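Local coordinates for protein trans-4-hydroxy-L-proline dehydratase (Clostridioides difficile 70-100-2010, PDB 6VXC) that uses a glycyl radical to dehydrate trans-4-hydroxy-L-proline to (S)-1-pyrroline-5-carboxylate in anaerobic degradation of hydroxyproline, at residues Val706-Ala711 and Phe749-His754; Thr429-Gln434 and Asp714-Gly719; Asn743-Tyr748 and Ile756-Phe761. One frame throughout, in Å; residues are numbered along the deposited sequence.

Overall arrangement
Contact 3 is the core contact: all its touching residues are buried, and it packs helix 734-750 on strand 755-759 with carbon alone. Contacts 1 and 2 are only partly buried. Contact 1 uses the turn that ends helix 734-750 and sets it against helix 703-711, with one methionine and a bridging water. Contact 2 is the smallest and joins helix 429-438, from the pyruvate formate lyase-like part of the sequence, to the loop after helix 703-711. Contact 1 lies between the others, its centre about 11 Å from each of theirs; those of contacts 2 and 3 are about 18 Å apart. His715 ties contacts 1 and 2 through Cys710, and Tyr748 packs against residues of both.

Contact 1 of 3, residues Val706-Ala711 and Phe749-His754; sequences VIKSCA and FNMDGH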
ATOM      1  N   VAL A 706       8.128   5.914  24.203  1.00 12.40           N
ATOM      2  CA  VAL A 706       8.394   5.692  22.781  1.00 14.20           C
ATOM      3  C   VAL A 706       7.674   6.729  21.917  1.00 11.77           C
ATOM      4  O   VAL A 706       8.238   7.201  20.929  1.00 14.29           O
ATOM      5  CB  VAL A 706       8.101   4.241  22.314  1.00 15.98           C
ATOM      6  CG1 VAL A 706       7.855   3.251  23.434  1.00 12.71           C
ATOM      7  CG2 VAL A 706       7.070   4.187  21.220  1.00 13.64           C
ATOM      8  N   ILE A 707       6.438   7.122  22.264  1.00 11.01           N
ATOM      9  CA  ILE A 707       5.803   8.136  21.412  1.00  9.45           C
ATOM     10  C   ILE A 707       6.538   9.467  21.540  1.00 10.18           C
ATOM     11  O   ILE A 707       6.600  10.245  20.586  1.00 11.93           O
ATOM     12  CB  ILE A 707       4.286   8.312  21.680  1.00 10.46           C
ATOM     13  CG1 ILE A 707       3.996   8.761  23.115  1.00 10.34           C
ATOM     14  CG2 ILE A 707       3.477   7.061  21.256  1.00  9.06           C
ATOM     15  CD1 ILE A 707       2.573   9.376  23.297  1.00 10.68           C
ATOM     16  N   LYS A 708       7.160   9.728  22.688  1.00 12.01           N
ATOM     17  CA  LYS A 708       8.004  10.913  22.805  1.00 12.66           C
ATOM     18  C   LYS A 708       9.251  10.801  21.920  1.00 13.62           C
ATOM     19  O   LYS A 708       9.623  11.766  21.252  1.00 14.34           O
ATOM     20  CB  LYS A 708       8.377  11.125  24.274  1.00 14.38           C
ATOM     21  CG  LYS A 708       7.248  11.699  25.129  1.00 17.17           C
ATOM     22  CD  LYS A 708       7.809  12.250  26.426  1.00 25.91           C
ATOM     23  CE  LYS A 708       6.745  12.391  27.484  1.00 29.16           C
ATOM     24  NZ  LYS A 708       7.351  12.857  28.764  1.00 37.45           N
ATOM     25  N   SER A 709       9.881   9.620  21.861  1.00 11.37           N
ATOM     26  CA  SER A 709      10.998   9.430  20.937  1.00 12.27           C
ATOM     27  C   SER A 709      10.552   9.609  19.479  1.00 12.26           C
ATOM     28  O   SER A 709      11.187  10.332  18.706  1.00 10.34           O
ATOM     29  CB  SER A 709      11.607   8.035  21.135  1.00 11.61           C
ATOM     30  OG  SER A 709      12.404   7.919  22.295  1.00 12.46           O
ATOM     31  N   CYS A 710       9.448   8.962  19.095  1.00 10.99           N
ATOM     32  CA  CYS A 710       8.982   9.034  17.711  1.00 13.35           C
ATOM     33  C   CYS A 710       8.587  10.452  17.308  1.00 13.10           C
ATOM     34  O   CYS A 710       8.695  10.813  16.132  1.00 13.90           O
ATOM     35  CB  CYS A 710       7.791   8.085  17.509  1.00 14.58           C
ATOM     36  SG  CYS A 710       8.221   6.349  17.620  1.00 68.07           S
ATOM     37  N   ALA A 711       8.104  11.254  18.253  1.00 11.77           N
ATOM     38  CA  ALA A 711       7.703  12.615  17.923  1.00 11.41           C
ATOM     39  C   ALA A 711       8.889  13.526  17.615  1.00 13.96           C
ATOM     40  O   ALA A 711       8.691  14.598  17.031  1.00 15.52           O
ATOM     41  CB  ALA A 711       6.876  13.207  19.061  1.00 11.49           C
ATOM     42  N   PHE A 749      -0.528  12.391  18.802  1.00 11.70           N
ATOM     43  CA  PHE A 749      -0.948  13.292  17.733  1.00  9.43           C
ATOM     44  C   PHE A 749      -0.828  14.748  18.164  1.00 13.20           C
ATOM     45  O   PHE A 749      -0.574  15.628  17.330  1.00 12.54           O
ATOM     46  CB  PHE A 749      -2.376  12.962  17.280  1.00  9.00           C
ATOM     47  CG  PHE A 749      -2.502  11.650  16.525  1.00  8.90           C
ATOM     48  CD1 PHE A 749      -1.394  10.855  16.277  1.00  9.68           C
ATOM     49  CD2 PHE A 749      -3.740  11.228  16.062  1.00  8.76           C
ATOM     50  CE1 PHE A 749      -1.511   9.653  15.581  1.00  9.17           C
ATOM     51  CE2 PHE A 749      -3.878  10.030  15.372  1.00  9.44           C
ATOM     52  CZ  PHE A 749      -2.761   9.242  15.131  1.00  9.41           C
ATOM     53  N   ASN A 750      -0.959  15.020  19.463  1.00 11.50           N
ATOM     54  CA  ASN A 750      -0.747  16.379  19.915  1.00 11.17           C
ATOM     55  C   ASN A 750       0.698  16.812  19.725  1.00 11.97           C
ATOM     56  O   ASN A 750       0.956  18.012  19.648  1.00 12.93           O
ATOM     57  CB  ASN A 750      -1.140  16.534  21.393  1.00 11.05           C
ATOM     58  CG  ASN A 750      -1.500  17.962  21.734  1.00 15.55           C
ATOM     59  OD1 ASN A 750      -2.479  18.494  21.216  1.00 18.51           O
ATOM     60  ND2 ASN A 750      -0.693  18.607  22.555  1.00 18.26           N
ATOM     61  N   MET A 751       1.638  15.869  19.654  1.00 11.41           N
ATOM     62  CA  MET A 751       3.029  16.156  19.319  1.00  9.75           C
ATOM     63  C   MET A 751       3.314  16.032  17.825  1.00 12.64           C
ATOM     64  O   MET A 751       4.489  16.018  17.433  1.00 14.09           O
ATOM     65  CB  MET A 751       3.963  15.229  20.096  1.00 14.97           C
ATOM     66  CG  MET A 751       3.880  15.370  21.599  1.00 15.46           C
ATOM     67  SD  MET A 751       5.028  14.313  22.491  1.00 22.40           S
ATOM     68  CE  MET A 751       4.397  12.674  22.215  1.00  9.71           C
ATOM     69  N   ASP A 752       2.269  15.917  17.004  1.00 10.70           N
ATOM     70  CA  ASP A 752       2.338  15.851  15.542  1.00 12.36           C
ATOM     71  C   ASP A 752       2.876  14.526  15.010  1.00 11.95           C
ATOM     72  O   ASP A 752       3.367  14.469  13.890  1.00 15.35           O
ATOM     73  CB  ASP A 752       3.150  17.030  14.990  1.00 16.75           C
ATOM     74  CG  ASP A 752       2.441  18.357  15.194  1.00 18.88           C
ATOM     75  OD1 ASP A 752       1.193  18.355  15.169  1.00 21.63           O
ATOM     76  OD2 ASP A 752       3.111  19.372  15.441  1.00 21.07           O
ATOM     77  N   GLY A 753       2.761  13.452  15.783  1.00 13.97           N
ATOM     78  CA  GLY A 753       2.987  12.131  15.232  1.00  9.54           C
ATOM     79  C   GLY A 753       1.983  11.828  14.137  1.00 11.24           C
ATOM     80  O   GLY A 753       0.885  12.356  14.119  1.00 10.70           O
ATOM     81  N   HIS A 754       2.405  11.009  13.179  1.00 10.31           N
ATOM     82  CA  HIS A 754       1.638  10.757  11.967  1.00 11.43           C
ATOM     83  C   HIS A 754       0.625   9.622  12.112  1.00  9.26           C
ATOM     84  O   HIS A 754      -0.511   9.735  11.638  1.00  9.65           O
ATOM     85  CB  HIS A 754       2.605  10.445  10.816  1.00  8.08           C
ATOM     86  CG  HIS A 754       1.924  10.068   9.546  1.00  7.19           C
ATOM     87  ND1 HIS A 754       1.349  10.990   8.705  1.00  9.91           N
ATOM     88  CD2 HIS A 754       1.703   8.858   8.985  1.00  8.41           C
ATOM     89  CE1 HIS A 754       0.823  10.366   7.664  1.00  9.93           C
ATOM     90  NE2 HIS A 754       1.016   9.070   7.816  1.00  8.74           N
TER
HETATM   91  O   HOH W   1       6.318  15.233  15.632  1.00 16.27           O
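Met751 has CG anti to its carbonyl carbon (chi1 -62°), an extended next bond and then a bend at chi3 (-69°), which carries CE onto the helix at Ile707 and Lys708. Ile707 holds CG1 between its backbone N and carbonyl carbon (chi1 61°), and CD1 ends 3.9 Å from Met751 CE. The two chains cross at about a right angle. The same methyl lies 3.7 Å from Ile707 O, so it rests on backbone as well as side chain. On the exposed side, Lys708 CG passes 4.2 Å from Met751 CE, and the lysine chain runs on, extended, away from the contact. The root of the methionine is covered too: Ala711 CB points at it and sits 3.7 Å from Met751 CB.

Met751 follows the C-terminal end of helix 734-750, which closes in a Schellman motif. Asp752 has positive phi and is the C-prime residue. Its N bonds to Phe749 O, and Gly753 N bonds back to Tyr748 O. The turn leaves Met751 facing helix 703-711, with Gly753 CA 5.5 Å from Ala711 CA.

The polar link is a water. It lies 2.8 Å from Ala711 O and 2.7 Å from Met751 O and can bridge the two carbonyls; further acceptors compete for its protons. Behind the apolar patch, Ile707 also touches Leu744, Ala747 and Tyr748 of helix 734-750. Beyond the turn, Gly753 O accepts a hydrogen bond from Asn428 ND2, and the His754 ring is held by Glu435 and by Val455 O.

Contact 2 of 3, residues Thr429-Gln434 and Asp714-Gly719; sequences TEAIVQ and DHIKTG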
ATOM      1  N   THR A 429      -5.001  13.705  11.410  1.00 10.88           N
ATOM      2  CA  THR A 429      -5.506  14.595  10.364  1.00  9.36           C
ATOM      3  C   THR A 429      -4.680  15.870  10.257  1.00 10.26           C
ATOM      4  O   THR A 429      -4.380  16.331   9.146  1.00 10.80           O
ATOM      5  CB  THR A 429      -6.976  14.934  10.620  1.00  8.91           C
ATOM      6  OG1 THR A 429      -7.775  13.753  10.503  1.00 10.69           O
ATOM      7  CG2 THR A 429      -7.461  16.016   9.657  1.00 12.05           C
ATOM      8  N   GLU A 430      -4.311  16.465  11.390  1.00 10.08           N
ATOM      9  CA  GLU A 430      -3.544  17.706  11.318  1.00 12.45           C
ATOM     10  C   GLU A 430      -2.159  17.471  10.731  1.00 11.59           C
ATOM     11  O   GLU A 430      -1.645  18.336  10.024  1.00 12.07           O
ATOM     12  CB  GLU A 430      -3.441  18.386  12.687  1.00 11.36           C
ATOM     13  CG  GLU A 430      -4.681  19.242  12.981  1.00 15.08           C
ATOM     14  CD  GLU A 430      -5.898  18.382  13.276  1.00 13.89           C
ATOM     15  OE1 GLU A 430      -5.804  17.595  14.227  1.00 13.04           O
ATOM     16  OE2 GLU A 430      -6.913  18.459  12.542  1.00 14.90           O
ATOM     17  N   ALA A 431      -1.546  16.316  11.005  1.00 10.62           N
ATOM     18  CA  ALA A 431      -0.262  16.017  10.385  1.00 11.09           C
ATOM     19  C   ALA A 431      -0.411  15.827   8.883  1.00  9.71           C
ATOM     20  O   ALA A 431       0.360  16.383   8.094  1.00 12.69           O
ATOM     21  CB  ALA A 431       0.362  14.779  11.037  1.00  8.86           C
ATOM     22  N   ILE A 432      -1.421  15.066   8.468  1.00 11.43           N
ATOM     23  CA  ILE A 432      -1.679  14.847   7.042  1.00 10.42           C
ATOM     24  C   ILE A 432      -1.804  16.171   6.302  1.00 10.78           C
ATOM     25  O   ILE A 432      -1.177  16.384   5.255  1.00 11.22           O
ATOM     26  CB  ILE A 432      -2.942  13.987   6.858  1.00 10.47           C
ATOM     27  CG1 ILE A 432      -2.672  12.540   7.293  1.00 10.87           C
ATOM     28  CG2 ILE A 432      -3.428  14.088   5.431  1.00 11.04           C
ATOM     29  CD1 ILE A 432      -3.940  11.737   7.530  1.00 11.19           C
ATOM     30  N   VAL A 433      -2.635  17.074   6.820  1.00  9.91           N
ATOM     31  CA  VAL A 433      -2.862  18.333   6.118  1.00 10.41           C
ATOM     32  C   VAL A 433      -1.570  19.125   5.996  1.00 10.51           C
ATOM     33  O   VAL A 433      -1.257  19.668   4.929  1.00 11.02           O
ATOM     34  CB  VAL A 433      -3.962  19.152   6.805  1.00 11.60           C
ATOM     35  CG1 VAL A 433      -3.962  20.586   6.267  1.00 11.25           C
ATOM     36  CG2 VAL A 433      -5.299  18.501   6.551  1.00 11.90           C
ATOM     37  N   GLN A 434      -0.798  19.198   7.083  1.00 10.83           N
ATOM     38  CA  GLN A 434       0.453  19.947   7.058  1.00 12.27           C
ATOM     39  C   GLN A 434       1.505  19.272   6.177  1.00 11.59           C
ATOM     40  O   GLN A 434       2.247  19.958   5.461  1.00 11.86           O
ATOM     41  CB  GLN A 434       0.941  20.158   8.493  1.00 11.85           C
ATOM     42  CG  GLN A 434       0.209  21.303   9.198  1.00 15.10           C
ATOM     43  CD  GLN A 434       0.555  21.431  10.675  1.00 22.93           C
ATOM     44  OE1 GLN A 434       0.733  20.436  11.368  1.00 32.31           O
ATOM     45  NE2 GLN A 434       0.774  22.654  11.123  1.00 24.20           N
ATOM     46  N   ASP A 714      10.620  14.591  12.433  1.00 13.66           N
ATOM     47  CA  ASP A 714       9.743  15.637  11.896  1.00 14.52           C
ATOM     48  C   ASP A 714       8.794  15.008  10.878  1.00 11.75           C
ATOM     49  O   ASP A 714       9.060  14.972   9.677  1.00 13.60           O
ATOM     50  CB  ASP A 714      10.546  16.785  11.291  1.00 15.60           C
ATOM     51  CG  ASP A 714       9.694  18.040  11.102  1.00 15.68           C
ATOM     52  OD1 ASP A 714       8.470  17.955  11.336  1.00 15.76           O
ATOM     53  OD2 ASP A 714      10.234  19.104  10.749  1.00 19.08           O
ATOM     54  N   HIS A 715       7.654  14.529  11.373  1.00 12.44           N
ATOM     55  CA  HIS A 715       6.683  13.869  10.513  1.00 11.24           C
ATOM     56  C   HIS A 715       6.166  14.789   9.416  1.00 11.15           C
ATOM     57  O   HIS A 715       5.841  14.319   8.325  1.00 12.90           O
ATOM     58  CB  HIS A 715       5.523  13.336  11.361  1.00 11.91           C
ATOM     59  CG  HIS A 715       5.980  12.429  12.455  1.00 12.71           C
ATOM     60  ND1 HIS A 715       6.068  11.069  12.295  1.00 11.29           N
ATOM     61  CD2 HIS A 715       6.446  12.693  13.700  1.00 14.00           C
ATOM     62  CE1 HIS A 715       6.561  10.526  13.396  1.00 10.64           C
ATOM     63  NE2 HIS A 715       6.794  11.491  14.266  1.00 13.13           N
ATOM     64  N   ILE A 716       6.110  16.097   9.670  1.00 12.37           N
ATOM     65  CA  ILE A 716       5.510  16.998   8.694  1.00 10.03           C
ATOM     66  C   ILE A 716       6.307  17.023   7.395  1.00 12.91           C
ATOM     67  O   ILE A 716       5.746  17.288   6.326  1.00 14.08           O
ATOM     68  CB  ILE A 716       5.349  18.410   9.281  1.00 11.26           C
ATOM     69  CG1 ILE A 716       4.586  18.357  10.603  1.00 14.30           C
ATOM     70  CG2 ILE A 716       4.675  19.324   8.266  1.00 13.48           C
ATOM     71  CD1 ILE A 716       3.347  17.529  10.539  1.00 15.81           C
ATOM     72  N   LYS A 717       7.609  16.754   7.462  1.00 13.80           N
ATOM     73  CA  LYS A 717       8.498  16.742   6.300  1.00 12.28           C
ATOM     74  C   LYS A 717       8.491  15.425   5.538  1.00 12.43           C
ATOM     75  O   LYS A 717       9.273  15.280   4.598  1.00 15.43           O
ATOM     76  CB  LYS A 717       9.925  17.069   6.738  1.00 12.41           C
ATOM     77  CG  LYS A 717      10.092  18.493   7.213  1.00 16.93           C
ATOM     78  CD  LYS A 717      11.532  18.769   7.639  1.00 23.45           C
ATOM     79  CE  LYS A 717      11.661  20.204   8.141  1.00 25.32           C
ATOM     80  NZ  LYS A 717      13.000  20.468   8.721  1.00 34.20           N
ATOM     81  N   THR A 718       7.636  14.474   5.908  1.00 11.84           N
ATOM     82  CA  THR A 718       7.542  13.189   5.233  1.00 10.40           C
ATOM     83  C   THR A 718       6.195  13.054   4.532  1.00 11.74           C
ATOM     84  O   THR A 718       5.286  13.872   4.694  1.00 12.25           O
ATOM     85  CB  THR A 718       7.691  12.022   6.208  1.00 11.59           C
ATOM     86  OG1 THR A 718       6.474  11.873   6.950  1.00 14.36           O
ATOM     87  CG2 THR A 718       8.877  12.222   7.174  1.00 12.66           C
ATOM     88  N   GLY A 719       6.072  11.973   3.764  1.00 10.40           N
ATOM     89  CA  GLY A 719       4.787  11.537   3.264  1.00  7.60           C
ATOM     90  C   GLY A 719       4.222  10.404   4.100  1.00 10.19           C
ATOM     91  O   GLY A 719       3.507   9.544   3.577  1.00 13.12           O
TER
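Ile716 meets helix 429-438 with both of its branches, CD1 and CG2. Its CD1 lies 3.9 Å from Ala431 CA and 4.1 Å from Ala431 CB. Its CG2 sits 3.8 Å from both Gln434 CB and Gln434 O. Chi1 (-54°) parts the branches: CG2 goes to Gln434, while CD1 reaches between Ala431 and Gln434, one turn apart. Gln434 adds its aliphatic stem, extended beyond CG, and OE1 comes 4.0 Å from Ile716 CD1.

The next shell shapes the loop. Residues 715-717 form a short 3-10 turn. His715 O takes two donors, Thr718 N and Thr718 OG1, the hydroxyl lying 2.9 Å away in the carbonyl plane on a lone pair. Asp714 OD1 receives a weak bond from Ile716 N. The His715 ring is fixed at both nitrogens, by Cys710 O and Thr721 OG1. On the helix side, Glu430 is held by Ser402 and Lys403. Helix 429-438 follows strand 426-428, and the turn precedes strand 724-726 of the same mixed sheet, joining PFL-like and glycine radical family regions.

Across the interface the contact is dispersive, with little directional hold; the hydrogen bonds of the 3-10 turn and the His715 ring probably help to place Ile716.

Contact 3 of 3, residues Asn743-Tyr748 and Ile756-Phe761; sequences NLVRAY and IQFNVF
This is a buried, wholly apolar packing of a helix on the strand that follows it. Leu744, Val745 and Tyr748 of helix 734-750 face Ile756 and Phe758 of strand 755-759. The axes of the segments 743-748 and 756-759 run nearly antiparallel, at 153°, and approach to 10.1 Å.

The Phe758 ring takes contacts from two helix residues. Val745 CG2 comes in at its edge, in the ring plane, 3.8 Å from CZ. Leu744 CD2 reaches CE1 of the same ring at 4.0 Å, and the two side chains cross obliquely. Phe758 stands with CG anti to its carbonyl carbon (chi1 -56°), which turns the ring toward the helix, to meet these two residues.

Ile756, two residues earlier and so on the same side of the strand, packs toward the C-terminal end of the helix. Its CG1 branch runs anti to the backbone N (chi1 -167°) and brings CD1 within 4.2 Å of Leu744 CD2, crossing that leucine at about a right angle. Its CG2 lies 4.0 Å from Val745 CG2. Tyr748 joins here, its CD2 4.2 Å from Ile756 CB.

Neighbouring elements cover this layer. Helix 703-711 packs on part of the helix side, and Phe727 meets the Phe758 ring. The strand is held in the sheet by backbone hydrogen bonds between Gln757, Asn759 and Gln725, and between Ile756 and Phe426. Strand 724-726, helix 734-750 and the parallel strand 755-759 together form a beta-alpha-beta crossover, in which the connecting helix packs against the sheet.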
ATOM      1  N   ASN A 743      -6.109   8.101  24.995  1.00 14.04           N
ATOM      2  CA  ASN A 743      -5.219   9.154  25.450  1.00 12.97           C
ATOM      3  C   ASN A 743      -3.846   9.041  24.805  1.00 14.37           C
ATOM      4  O   ASN A 743      -3.206  10.058  24.535  1.00 14.44           O
ATOM      5  CB  ASN A 743      -5.096   9.109  26.970  1.00 13.57           C
ATOM      6  CG  ASN A 743      -6.349   9.620  27.684  1.00 20.01           C
ATOM      7  OD1 ASN A 743      -7.246  10.173  27.058  1.00 21.71           O
ATOM      8  ND2 ASN A 743      -6.391   9.455  29.007  1.00 21.48           N
ATOM      9  N   LEU A 744      -3.354   7.816  24.604  1.00 11.49           N
ATOM     10  CA  LEU A 744      -2.055   7.649  23.962  1.00 11.92           C
ATOM     11  C   LEU A 744      -2.095   8.163  22.523  1.00 11.32           C
ATOM     12  O   LEU A 744      -1.173   8.852  22.070  1.00 12.28           O
ATOM     13  CB  LEU A 744      -1.638   6.174  23.998  1.00 12.62           C
ATOM     14  CG  LEU A 744      -0.199   5.873  23.536  1.00 15.79           C
ATOM     15  CD1 LEU A 744       0.818   6.331  24.583  1.00 10.15           C
ATOM     16  CD2 LEU A 744       0.014   4.423  23.158  1.00 11.24           C
ATOM     17  N   VAL A 745      -3.169   7.856  21.806  1.00 10.91           N
ATOM     18  CA  VAL A 745      -3.328   8.355  20.442  1.00 10.81           C
ATOM     19  C   VAL A 745      -3.309   9.878  20.429  1.00 11.43           C
ATOM     20  O   VAL A 745      -2.571  10.496  19.651  1.00 11.23           O
ATOM     21  CB  VAL A 745      -4.611   7.785  19.815  1.00 10.20           C
ATOM     22  CG1 VAL A 745      -4.892   8.427  18.456  1.00 10.02           C
ATOM     23  CG2 VAL A 745      -4.481   6.279  19.657  1.00  9.33           C
ATOM     24  N   ARG A 746      -4.123  10.497  21.298  1.00 11.67           N
ATOM     25  CA  ARG A 746      -4.200  11.957  21.397  1.00 14.24           C
ATOM     26  C   ARG A 746      -2.862  12.571  21.789  1.00 12.17           C
ATOM     27  O   ARG A 746      -2.496  13.646  21.299  1.00 12.48           O
ATOM     28  CB  ARG A 746      -5.261  12.381  22.429  1.00 14.44           C
ATOM     29  CG  ARG A 746      -6.705  12.101  22.088  1.00 16.77           C
ATOM     30  CD  ARG A 746      -7.333  13.201  21.293  1.00 17.38           C
ATOM     31  NE  ARG A 746      -8.782  13.057  21.251  1.00 13.21           N
ATOM     32  CZ  ARG A 746      -9.525  13.503  20.246  1.00 13.70           C
ATOM     33  NH1 ARG A 746      -8.941  14.109  19.219  1.00 10.71           N
ATOM     34  NH2 ARG A 746     -10.834  13.312  20.239  1.00 13.12           N
ATOM     35  N   ALA A 747      -2.159  11.946  22.732  1.00 12.21           N
ATOM     36  CA  ALA A 747      -0.877  12.484  23.157  1.00 12.04           C
ATOM     37  C   ALA A 747       0.105  12.480  21.997  1.00 12.54           C
ATOM     38  O   ALA A 747       0.722  13.503  21.684  1.00 12.59           O
ATOM     39  CB  ALA A 747      -0.322  11.675  24.331  1.00 10.64           C
ATOM     40  N   TYR A 748       0.216  11.346  21.312  1.00 11.33           N
ATOM     41  CA  TYR A 748       1.130  11.263  20.181  1.00 11.27           C
ATOM     42  C   TYR A 748       0.763  12.293  19.126  1.00 10.64           C
ATOM     43  O   TYR A 748       1.621  13.034  18.644  1.00 12.01           O
ATOM     44  CB  TYR A 748       1.097   9.852  19.587  1.00  9.69           C
ATOM     45  CG  TYR A 748       2.142   9.600  18.506  1.00 10.43           C
ATOM     46  CD1 TYR A 748       3.449  10.080  18.638  1.00  9.89           C
ATOM     47  CD2 TYR A 748       1.828   8.854  17.370  1.00  9.96           C
ATOM     48  CE1 TYR A 748       4.406   9.831  17.657  1.00 11.77           C
ATOM     49  CE2 TYR A 748       2.776   8.604  16.382  1.00 10.75           C
ATOM     50  CZ  TYR A 748       4.063   9.094  16.527  1.00 10.19           C
ATOM     51  OH  TYR A 748       5.010   8.856  15.546  1.00 11.51           O
ATOM     52  N   ILE A 756      -0.353   5.631  14.331  1.00  9.67           N
ATOM     53  CA  ILE A 756      -0.107   4.571  15.300  1.00  9.05           C
ATOM     54  C   ILE A 756      -1.170   3.495  15.110  1.00  9.24           C
ATOM     55  O   ILE A 756      -2.323   3.787  14.770  1.00  9.23           O
ATOM     56  CB  ILE A 756      -0.061   5.135  16.748  1.00 10.35           C
ATOM     57  CG1 ILE A 756       0.512   4.116  17.749  1.00  9.15           C
ATOM     58  CG2 ILE A 756      -1.423   5.639  17.215  1.00  8.23           C
ATOM     59  CD1 ILE A 756       0.865   4.753  19.076  1.00  8.84           C
ATOM     60  N   GLN A 757      -0.774   2.241  15.338  1.00  9.97           N
ATOM     61  CA  GLN A 757      -1.682   1.105  15.243  1.00  9.28           C
ATOM     62  C   GLN A 757      -1.251   0.062  16.275  1.00 11.02           C
ATOM     63  O   GLN A 757      -0.077  -0.011  16.633  1.00 10.79           O
ATOM     64  CB  GLN A 757      -1.677   0.507  13.842  1.00  8.70           C
ATOM     65  CG  GLN A 757      -0.334  -0.066  13.441  1.00  9.15           C
ATOM     66  CD  GLN A 757      -0.244  -0.360  11.948  1.00  9.72           C
ATOM     67  OE1 GLN A 757      -0.933   0.268  11.137  1.00 12.62           O
ATOM     68  NE2 GLN A 757       0.564  -1.351  11.584  1.00 10.67           N
ATOM     69  N   PHE A 758      -2.197  -0.763  16.732  1.00 11.23           N
ATOM     70  CA  PHE A 758      -1.996  -1.595  17.917  1.00 11.24           C
ATOM     71  C   PHE A 758      -2.191  -3.086  17.637  1.00  9.62           C
ATOM     72  O   PHE A 758      -3.118  -3.488  16.928  1.00 11.87           O
ATOM     73  CB  PHE A 758      -2.955  -1.181  19.047  1.00  8.96           C
ATOM     74  CG  PHE A 758      -2.849   0.268  19.435  1.00 10.46           C
ATOM     75  CD1 PHE A 758      -1.651   0.781  19.936  1.00  9.40           C
ATOM     76  CD2 PHE A 758      -3.944   1.120  19.301  1.00 10.87           C
ATOM     77  CE1 PHE A 758      -1.551   2.122  20.298  1.00 11.46           C
ATOM     78  CE2 PHE A 758      -3.856   2.468  19.656  1.00 12.43           C
ATOM     79  CZ  PHE A 758      -2.654   2.970  20.163  1.00 11.20           C
ATOM     80  N   ASN A 759      -1.305  -3.892  18.208  1.00 11.16           N
ATOM     81  CA  ASN A 759      -1.562  -5.298  18.476  1.00 11.56           C
ATOM     82  C   ASN A 759      -2.015  -5.456  19.926  1.00  9.63           C
ATOM     83  O   ASN A 759      -1.486  -4.795  20.822  1.00 12.27           O
ATOM     84  CB  ASN A 759      -0.322  -6.163  18.228  1.00  8.98           C
ATOM     85  CG  ASN A 759      -0.284  -6.747  16.827  1.00  9.20           C
ATOM     86  OD1 ASN A 759      -1.267  -7.311  16.345  1.00 13.17           O
ATOM     87  ND2 ASN A 759       0.862  -6.638  16.175  1.00  8.76           N
ATOM     88  N   VAL A 760      -3.003  -6.321  20.147  1.00 10.79           N
ATOM     89  CA  VAL A 760      -3.416  -6.709  21.493  1.00 10.45           C
ATOM     90  C   VAL A 760      -3.664  -8.209  21.485  1.00 14.85           C
ATOM     91  O   VAL A 760      -4.784  -8.659  21.218  1.00 18.19           O
ATOM     92  CB  VAL A 760      -4.681  -5.949  21.928  1.00 12.08           C
ATOM     93  CG1 VAL A 760      -5.079  -6.312  23.395  1.00 12.67           C
ATOM     94  CG2 VAL A 760      -4.508  -4.466  21.747  1.00 13.83           C
ATOM     95  N   PHE A 761      -2.641  -9.001  21.772  1.00 15.38           N
ATOM     96  CA  PHE A 761      -2.797 -10.444  21.690  1.00 15.15           C
ATOM     97  C   PHE A 761      -2.179 -11.105  22.907  1.00 16.06           C
ATOM     98  O   PHE A 761      -1.339 -10.533  23.599  1.00 17.66           O
ATOM     99  CB  PHE A 761      -2.195 -11.022  20.394  1.00 18.03           C
ATOM    100  CG  PHE A 761      -0.719 -10.715  20.177  1.00 13.60           C
ATOM    101  CD1 PHE A 761       0.263 -11.356  20.919  1.00 13.42           C
ATOM    102  CD2 PHE A 761      -0.328  -9.838  19.173  1.00 12.28           C
ATOM    103  CE1 PHE A 761       1.618 -11.096  20.697  1.00 13.60           C
ATOM    104  CE2 PHE A 761       1.025  -9.566  18.937  1.00 10.96           C
ATOM    105  CZ  PHE A 761       1.997 -10.195  19.699  1.00 13.87           C
TER